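Putative sugar kinase PH1459 (Pyrococcus horikoshii, PDB 3EWM) probably phosphorylates a sugar, perhaps fructose, at the expense of ATP, as a carbohydrate kinase of the PfkB family. Local coordinates at residues D13-E18 and V90-K95; Y235-L240 and V275-T280. All blocks are in the same frame, centred on the assembly; numbering follows the deposited sequence.

Contact 1 (D13-E18 and V90-K95); sequences DLISVE and VFVQLK
Gln93 reaches past Ser16 to the backbone of Glu18, where two parallel strands end side by side. From its CB, 3.8 Å from Ser16 OG, the chain leaves with CG anti to the backbone N (chi1 177°) and bends at chi2. CD passes Ser16 CB at 3.7 Å. At the tip, NE2 donates a nearly straight bond of 2.6 Å to a lone pair of Glu18 O, in the plane of both groups, and a second bond to Gly20 O. OE1 accepts from Lys95 N at 2.8 Å, which holds the amide from both ends. An alanine here removes the amide, and the backbone of Glu18, Gly20 and Lys95 would probably be less firmly fixed for want of its bonds.

Lys95 bends back at chi4, and NZ grips Ser16 O at 2.9 Å. Ser16 in turn bonds twice to Val92 O, through N and through OG, the hydroxyl standing above the carbonyl plane. Leu14 N to Val90 O and Val92 N to Leu14 O continue this parallel ladder. Ile15 CG1 presses on Val92 CG2 at 3.3 Å, tighter than usual; on the opposite face Leu14 CD1 makes a CH-pi contact over the Phe91 ring, offset toward its rim, 4.0 Å from the centroid. Strand 11-16 runs between 27-33 and 88-93, with 100-103 beyond; Phe61 of the second subunit meets the Phe91 ring edge-to-face.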
ATOM      1  N   ASP A  13      -1.773   8.149  -4.064  1.00  9.40           N
ATOM      2  CA  ASP A  13      -0.763   7.886  -5.070  1.00  9.58           C
ATOM      3  C   ASP A  13       0.576   8.059  -4.396  1.00  9.31           C
ATOM      4  O   ASP A  13       0.889   9.127  -3.854  1.00  9.77           O
ATOM      5  CB  ASP A  13      -0.840   8.864  -6.247  1.00  9.89           C
ATOM      6  CG  ASP A  13      -1.920   8.509  -7.249  1.00 10.92           C
ATOM      7  OD1 ASP A  13      -2.351   7.351  -7.286  1.00 15.78           O
ATOM      8  OD2 ASP A  13      -2.316   9.391  -8.023  1.00 12.06           O
ATOM      9  N   LEU A  14       1.372   7.008  -4.430  1.00  8.86           N
ATOM     10  CA  LEU A  14       2.748   7.120  -3.971  1.00  9.42           C
ATOM     11  C   LEU A  14       3.587   7.226  -5.220  1.00  9.28           C
ATOM     12  O   LEU A  14       3.768   6.268  -5.955  1.00  8.74           O
ATOM     13  CB  LEU A  14       3.120   5.940  -3.097  1.00  9.82           C
ATOM     14  CG  LEU A  14       2.367   6.154  -1.778  1.00 11.66           C
ATOM     15  CD1 LEU A  14       1.731   4.855  -1.282  1.00 15.17           C
ATOM     16  CD2 LEU A  14       3.264   6.805  -0.756  1.00 15.33           C
ATOM     17  N   ILE A  15       4.027   8.442  -5.501  1.00  9.64           N
ATOM     18  CA  ILE A  15       4.609   8.714  -6.807  1.00  9.93           C
ATOM     19  C   ILE A  15       6.114   8.712  -6.734  1.00  9.82           C
ATOM     20  O   ILE A  15       6.706   9.526  -6.022  1.00  9.60           O
ATOM     21  CB  ILE A  15       4.119  10.050  -7.363  1.00  9.95           C
ATOM     22  CG1 ILE A  15       2.582  10.044  -7.356  1.00 11.38           C
ATOM     23  CG2 ILE A  15       4.654  10.268  -8.777  1.00  9.76           C
ATOM     24  CD1 ILE A  15       1.968  11.083  -8.150  1.00 13.29           C
ATOM     25  N   SER A  16       6.707   7.799  -7.493  1.00 10.80           N
ATOM     26  CA  SER A  16       8.154   7.726  -7.658  1.00 12.01           C
ATOM     27  C   SER A  16       8.698   9.120  -7.924  1.00 13.38           C
ATOM     28  O   SER A  16       8.206   9.854  -8.787  1.00 13.47           O
ATOM     29  CB  SER A  16       8.537   6.814  -8.811  1.00 11.38           C
ATOM     30  OG  SER A  16       7.993   5.503  -8.669  1.00 13.63           O
ATOM     31  N   VAL A  17       9.718   9.475  -7.160  1.00 14.83           N
ATOM     32  CA  VAL A  17      10.345  10.770  -7.275  1.00 16.95           C
ATOM     33  C   VAL A  17      11.514  10.707  -8.269  1.00 17.96           C
ATOM     34  O   VAL A  17      11.988  11.739  -8.761  1.00 19.85           O
ATOM     35  CB  VAL A  17      10.756  11.265  -5.864  1.00 17.55           C
ATOM     36  CG1 VAL A  17      11.929  12.159  -5.925  1.00 19.60           C
ATOM     37  CG2 VAL A  17       9.575  11.993  -5.229  1.00 18.79           C
ATOM     38  N   GLU A  18      11.960   9.497  -8.567  1.00 17.35           N
ATOM     39  CA  GLU A  18      13.011   9.285  -9.552  1.00 18.27           C
ATOM     40  C   GLU A  18      12.571   8.323 -10.637  1.00 17.75           C
ATOM     41  O   GLU A  18      11.534   7.658 -10.526  1.00 16.19           O
ATOM     42  CB  GLU A  18      14.270   8.763  -8.875  1.00 18.33           C
ATOM     43  CG  GLU A  18      14.066   7.419  -8.202  1.00 20.17           C
ATOM     44  CD  GLU A  18      15.223   7.047  -7.334  1.00 23.55           C
ATOM     45  OE1 GLU A  18      16.339   7.583  -7.568  1.00 25.97           O
ATOM     46  OE2 GLU A  18      15.021   6.228  -6.421  1.00 21.26           O
ATOM     47  N   VAL A  90      -1.675   3.281  -4.291  1.00  8.95           N
ATOM     48  CA  VAL A  90      -1.042   2.831  -5.498  1.00  8.95           C
ATOM     49  C   VAL A  90       0.350   3.432  -5.562  1.00  9.14           C
ATOM     50  O   VAL A  90       0.536   4.601  -5.251  1.00  8.73           O
ATOM     51  CB  VAL A  90      -1.898   3.136  -6.778  1.00  9.32           C
ATOM     52  CG1 VAL A  90      -2.211   4.595  -6.892  1.00 11.11           C
ATOM     53  CG2 VAL A  90      -1.177   2.630  -8.067  1.00  7.50           C
ATOM     54  N   PHE A  91       1.315   2.598  -5.938  1.00  8.94           N
ATOM     55  CA  PHE A  91       2.683   3.035  -6.185  1.00  9.77           C
ATOM     56  C   PHE A  91       2.809   3.248  -7.673  1.00 10.16           C
ATOM     57  O   PHE A  91       2.424   2.387  -8.452  1.00  9.18           O
ATOM     58  CB  PHE A  91       3.664   1.981  -5.692  1.00  9.61           C
ATOM     59  CG  PHE A  91       3.583   1.756  -4.209  1.00 10.04           C
ATOM     60  CD1 PHE A  91       4.394   2.497  -3.334  1.00 10.50           C
ATOM     61  CD2 PHE A  91       2.673   0.839  -3.678  1.00 11.20           C
ATOM     62  CE1 PHE A  91       4.304   2.317  -1.969  1.00 10.18           C
ATOM     63  CE2 PHE A  91       2.583   0.655  -2.303  1.00 11.93           C
ATOM     64  CZ  PHE A  91       3.398   1.402  -1.453  1.00 11.13           C
ATOM     65  N   VAL A  92       3.290   4.419  -8.053  1.00 10.57           N
ATOM     66  CA  VAL A  92       3.207   4.831  -9.438  1.00 12.13           C
ATOM     67  C   VAL A  92       4.577   5.259  -9.930  1.00 12.18           C
ATOM     68  O   VAL A  92       5.322   5.952  -9.230  1.00 11.79           O
ATOM     69  CB  VAL A  92       2.099   5.935  -9.666  1.00 12.52           C
ATOM     70  CG1 VAL A  92       0.849   5.594  -8.903  1.00 14.25           C
ATOM     71  CG2 VAL A  92       2.557   7.250  -9.176  1.00 16.77           C
ATOM     72  N   GLN A  93       4.939   4.751 -11.097  1.00 13.52           N
ATOM     73  CA  GLN A  93       6.063   5.311 -11.827  1.00 14.39           C
ATOM     74  C   GLN A  93       5.485   5.995 -13.057  1.00 15.20           C
ATOM     75  O   GLN A  93       5.036   5.335 -14.000  1.00 15.17           O
ATOM     76  CB  GLN A  93       7.099   4.253 -12.195  1.00 14.69           C
ATOM     77  CG  GLN A  93       8.272   4.790 -13.042  1.00 13.67           C
ATOM     78  CD  GLN A  93       8.928   6.032 -12.437  1.00 12.96           C
ATOM     79  OE1 GLN A  93       8.433   7.146 -12.592  1.00 14.68           O
ATOM     80  NE2 GLN A  93      10.061   5.838 -11.767  1.00 13.00           N
ATOM     81  N   LEU A  94       5.496   7.324 -13.042  1.00 15.90           N
ATOM     82  CA  LEU A  94       4.951   8.093 -14.164  1.00 17.99           C
ATOM     83  C   LEU A  94       5.990   8.314 -15.264  1.00 19.17           C
ATOM     84  O   LEU A  94       5.628   8.579 -16.401  1.00 19.15           O
ATOM     85  CB  LEU A  94       4.382   9.443 -13.685  1.00 17.43           C
ATOM     86  CG  LEU A  94       3.225   9.411 -12.683  1.00 18.30           C
ATOM     87  CD1 LEU A  94       2.987  10.814 -12.093  1.00 20.25           C
ATOM     88  CD2 LEU A  94       1.937   8.870 -13.307  1.00 19.45           C
ATOM     89  N   LYS A  95       7.274   8.219 -14.916  1.00 21.27           N
ATOM     90  CA  LYS A  95       8.351   8.589 -15.846  1.00 23.65           C
ATOM     91  C   LYS A  95       8.802   7.418 -16.728  1.00 24.82           C
ATOM     92  O   LYS A  95       8.492   6.256 -16.458  1.00 24.38           O
ATOM     93  CB  LYS A  95       9.551   9.168 -15.099  1.00 24.01           C
ATOM     94  CG  LYS A  95       9.237  10.330 -14.172  1.00 25.59           C
ATOM     95  CD  LYS A  95      10.305  10.460 -13.090  1.00 29.88           C
ATOM     96  CE  LYS A  95       9.935  11.528 -12.052  1.00 31.23           C
ATOM     97  NZ  LYS A  95       8.676  11.199 -11.302  1.00 33.46           N
TER

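Contact 2 (Y235-L240 and V275-T280); sequences YNVNPL and VAALST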
ATOM      1  N   TYR A 235      -3.458  22.532 -28.334  1.00 26.51           N
ATOM      2  CA  TYR A 235      -2.638  23.720 -28.388  1.00 27.49           C
ATOM      3  C   TYR A 235      -1.177  23.315 -28.257  1.00 27.13           C
ATOM      4  O   TYR A 235      -0.850  22.327 -27.580  1.00 26.23           O
ATOM      5  CB  TYR A 235      -3.073  24.709 -27.307  1.00 28.53           C
ATOM      6  CG  TYR A 235      -4.101  25.702 -27.822  1.00 31.17           C
ATOM      7  CD1 TYR A 235      -4.274  26.940 -27.202  1.00 32.44           C
ATOM      8  CD2 TYR A 235      -4.867  25.417 -28.964  1.00 31.94           C
ATOM      9  CE1 TYR A 235      -5.205  27.858 -27.685  1.00 33.38           C
ATOM     10  CE2 TYR A 235      -5.795  26.322 -29.460  1.00 32.20           C
ATOM     11  CZ  TYR A 235      -5.956  27.544 -28.816  1.00 32.92           C
ATOM     12  OH  TYR A 235      -6.876  28.449 -29.299  1.00 32.52           O
ATOM     13  N   ASN A 236      -0.313  24.071 -28.927  1.00 26.63           N
ATOM     14  CA  ASN A 236       1.111  23.801 -28.932  1.00 26.33           C
ATOM     15  C   ASN A 236       1.722  24.272 -27.622  1.00 25.69           C
ATOM     16  O   ASN A 236       2.509  25.227 -27.583  1.00 25.33           O
ATOM     17  CB  ASN A 236       1.777  24.476 -30.136  1.00 27.06           C
ATOM     18  CG  ASN A 236       3.262  24.194 -30.216  1.00 28.44           C
ATOM     19  OD1 ASN A 236       3.731  23.150 -29.761  1.00 30.81           O
ATOM     20  ND2 ASN A 236       4.017  25.131 -30.790  1.00 29.94           N
ATOM     21  N   VAL A 237       1.329  23.588 -26.549  1.00 24.97           N
ATOM     22  CA  VAL A 237       1.763  23.908 -25.201  1.00 23.80           C
ATOM     23  C   VAL A 237       3.200  23.469 -24.987  1.00 23.84           C
ATOM     24  O   VAL A 237       3.730  22.627 -25.729  1.00 23.65           O
ATOM     25  CB  VAL A 237       0.848  23.261 -24.121  1.00 24.01           C
ATOM     26  CG1 VAL A 237      -0.547  23.847 -24.186  1.00 23.17           C
ATOM     27  CG2 VAL A 237       0.813  21.725 -24.252  1.00 23.53           C
ATOM     28  N   ASN A 238       3.830  24.089 -24.003  1.00 23.23           N
ATOM     29  CA  ASN A 238       5.082  23.609 -23.454  1.00 23.39           C
ATOM     30  C   ASN A 238       4.781  23.065 -22.062  1.00 22.51           C
ATOM     31  O   ASN A 238       4.782  23.812 -21.086  1.00 22.50           O
ATOM     32  CB  ASN A 238       6.129  24.728 -23.442  1.00 23.68           C
ATOM     33  CG  ASN A 238       6.555  25.123 -24.845  1.00 25.16           C
ATOM     34  OD1 ASN A 238       6.366  24.365 -25.794  1.00 28.43           O
ATOM     35  ND2 ASN A 238       7.115  26.309 -24.985  1.00 27.25           N
ATOM     36  N   PRO A 239       4.479  21.755 -21.978  1.00 21.85           N
ATOM     37  CA  PRO A 239       3.932  21.211 -20.742  1.00 21.48           C
ATOM     38  C   PRO A 239       4.970  21.101 -19.635  1.00 21.02           C
ATOM     39  O   PRO A 239       6.118  20.683 -19.877  1.00 20.85           O
ATOM     40  CB  PRO A 239       3.441  19.817 -21.157  1.00 21.18           C
ATOM     41  CG  PRO A 239       4.289  19.453 -22.328  1.00 22.24           C
ATOM     42  CD  PRO A 239       4.633  20.724 -23.024  1.00 22.06           C
ATOM     43  N   LEU A 240       4.562  21.501 -18.437  1.00 20.15           N
ATOM     44  CA  LEU A 240       5.296  21.200 -17.224  1.00 19.84           C
ATOM     45  C   LEU A 240       5.010  19.755 -16.813  1.00 19.35           C
ATOM     46  O   LEU A 240       5.932  18.986 -16.519  1.00 19.24           O
ATOM     47  CB  LEU A 240       4.892  22.157 -16.098  1.00 19.85           C
ATOM     48  CG  LEU A 240       5.607  21.949 -14.756  1.00 20.52           C
ATOM     49  CD1 LEU A 240       7.121  22.079 -14.920  1.00 20.58           C
ATOM     50  CD2 LEU A 240       5.082  22.886 -13.673  1.00 19.94           C
ATOM     51  N   VAL A 275      -8.812  24.087 -20.911  1.00 12.99           N
ATOM     52  CA  VAL A 275      -8.601  23.530 -19.572  1.00 12.75           C
ATOM     53  C   VAL A 275      -7.461  22.512 -19.561  1.00 12.84           C
ATOM     54  O   VAL A 275      -6.554  22.614 -18.724  1.00 12.08           O
ATOM     55  CB  VAL A 275      -9.888  22.949 -18.977  1.00 12.65           C
ATOM     56  CG1 VAL A 275      -9.586  22.181 -17.621  1.00 11.73           C
ATOM     57  CG2 VAL A 275     -10.902  24.067 -18.779  1.00 12.69           C
ATOM     58  N   ALA A 276      -7.509  21.545 -20.488  1.00 12.74           N
ATOM     59  CA  ALA A 276      -6.434  20.566 -20.623  1.00 13.10           C
ATOM     60  C   ALA A 276      -5.092  21.241 -20.884  1.00 13.30           C
ATOM     61  O   ALA A 276      -4.102  20.914 -20.227  1.00 12.78           O
ATOM     62  CB  ALA A 276      -6.729  19.530 -21.718  1.00 12.56           C
ATOM     63  N   ALA A 277      -5.069  22.182 -21.827  1.00 13.24           N
ATOM     64  CA  ALA A 277      -3.830  22.884 -22.174  1.00 14.28           C
ATOM     65  C   ALA A 277      -3.253  23.552 -20.932  1.00 14.10           C
ATOM     66  O   ALA A 277      -2.076  23.364 -20.592  1.00 13.86           O
ATOM     67  CB  ALA A 277      -4.095  23.927 -23.266  1.00 13.58           C
ATOM     68  N   LEU A 278      -4.103  24.310 -20.241  1.00 14.35           N
ATOM     69  CA  LEU A 278      -3.686  25.018 -19.030  1.00 14.58           C
ATOM     70  C   LEU A 278      -3.304  24.058 -17.904  1.00 14.06           C
ATOM     71  O   LEU A 278      -2.430  24.373 -17.104  1.00 13.89           O
ATOM     72  CB  LEU A 278      -4.755  26.008 -18.554  1.00 14.66           C
ATOM     73  CG  LEU A 278      -5.076  27.285 -19.350  1.00 16.72           C
ATOM     74  CD1 LEU A 278      -5.945  28.187 -18.490  1.00 19.05           C
ATOM     75  CD2 LEU A 278      -3.840  28.030 -19.832  1.00 20.38           C
ATOM     76  N   SER A 279      -3.931  22.880 -17.859  1.00 13.77           N
ATOM     77  CA  SER A 279      -3.581  21.882 -16.835  1.00 13.10           C
ATOM     78  C   SER A 279      -2.136  21.422 -16.937  1.00 13.38           C
ATOM     79  O   SER A 279      -1.549  20.978 -15.938  1.00 13.64           O
ATOM     80  CB  SER A 279      -4.504  20.656 -16.873  1.00 12.96           C
ATOM     81  OG  SER A 279      -4.199  19.809 -17.956  1.00 12.62           O
ATOM     82  N   THR A 280      -1.567  21.515 -18.139  1.00 13.53           N
ATOM     83  CA  THR A 280      -0.202  21.043 -18.359  1.00 14.03           C
ATOM     84  C   THR A 280       0.841  21.902 -17.661  1.00 14.72           C
ATOM     85  O   THR A 280       1.999  21.507 -17.581  1.00 15.35           O
ATOM     86  CB  THR A 280       0.182  20.943 -19.838  1.00 13.71           C
ATOM     87  OG1 THR A 280       0.330  22.263 -20.385  1.00 13.51           O
ATOM     88  CG2 THR A 280      -0.851  20.139 -20.636  1.00 13.75           C
TER
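Apolar contacts between Val237 and Ala277, and between Pro239 and Thr280, lay segment 235-240 against the C-terminal part of helix 265-279 and the residue that follows. With Val237 CG1 anti to the carbonyl carbon (chi1 -65°), this methyl is the one that meets Ala277 CB, at 3.7 Å, while CG2 goes to Thr280 OG1. Tyr235 adds only its CB, 4.2 Å from the CB of Ala277, because its ring leads away from the helix. Pro239 CB rests against Thr280 CB at 3.7 Å.

Mixed contacts join the two apolar patches. Val237 and Thr280 reach toward each other tip to tip, and Val237 CB also approaches Thr280 OG1, at 3.9 Å. That hydroxyl lies between the backbone N and the carbonyl carbon (chi1 71°), 2.7 Å from Ala277 O, the carbonyl one turn back.

Polar contact across the pair is confined to the backbone: Leu240 N makes a weak, bent bond of 2.7 Å to Thr280 O, and Leu240 CB lies close to the same oxygen.

Thr280 also shares a backbone hydrogen bond with Asp241, where the Asp-Thr-Thr-Gly-Ala-Gly-Asp signature of PfkB kinases begins. The contact thus sits at the entrance to that motif, which runs on into helix 245-259 and whose last aspartate is, in relatives, the catalytic base, a role it probably keeps here.

Overall arrangement
The two contacts belong to different parts of one PfkB-type chain, the lid sheet and the large domain. Contact 1 lies in the small four-stranded sheet, which in ribokinase-like enzymes forms a lid over the sugar site and here meets the second subunit; contact 2 lies in the large domain, and no other chain of the assembly touches it. Their centres are 21 Å apart and their nearest atoms about 10 Å apart, so they do not touch, although Leu94 of contact 1 packs on Thr243, in the same loop, just past segment 235-240. Contact 1 is remote from the known ATP-binding residues, whereas in contact 2 the Tyr235 side chain is about 9 Å from Gly220, one of them.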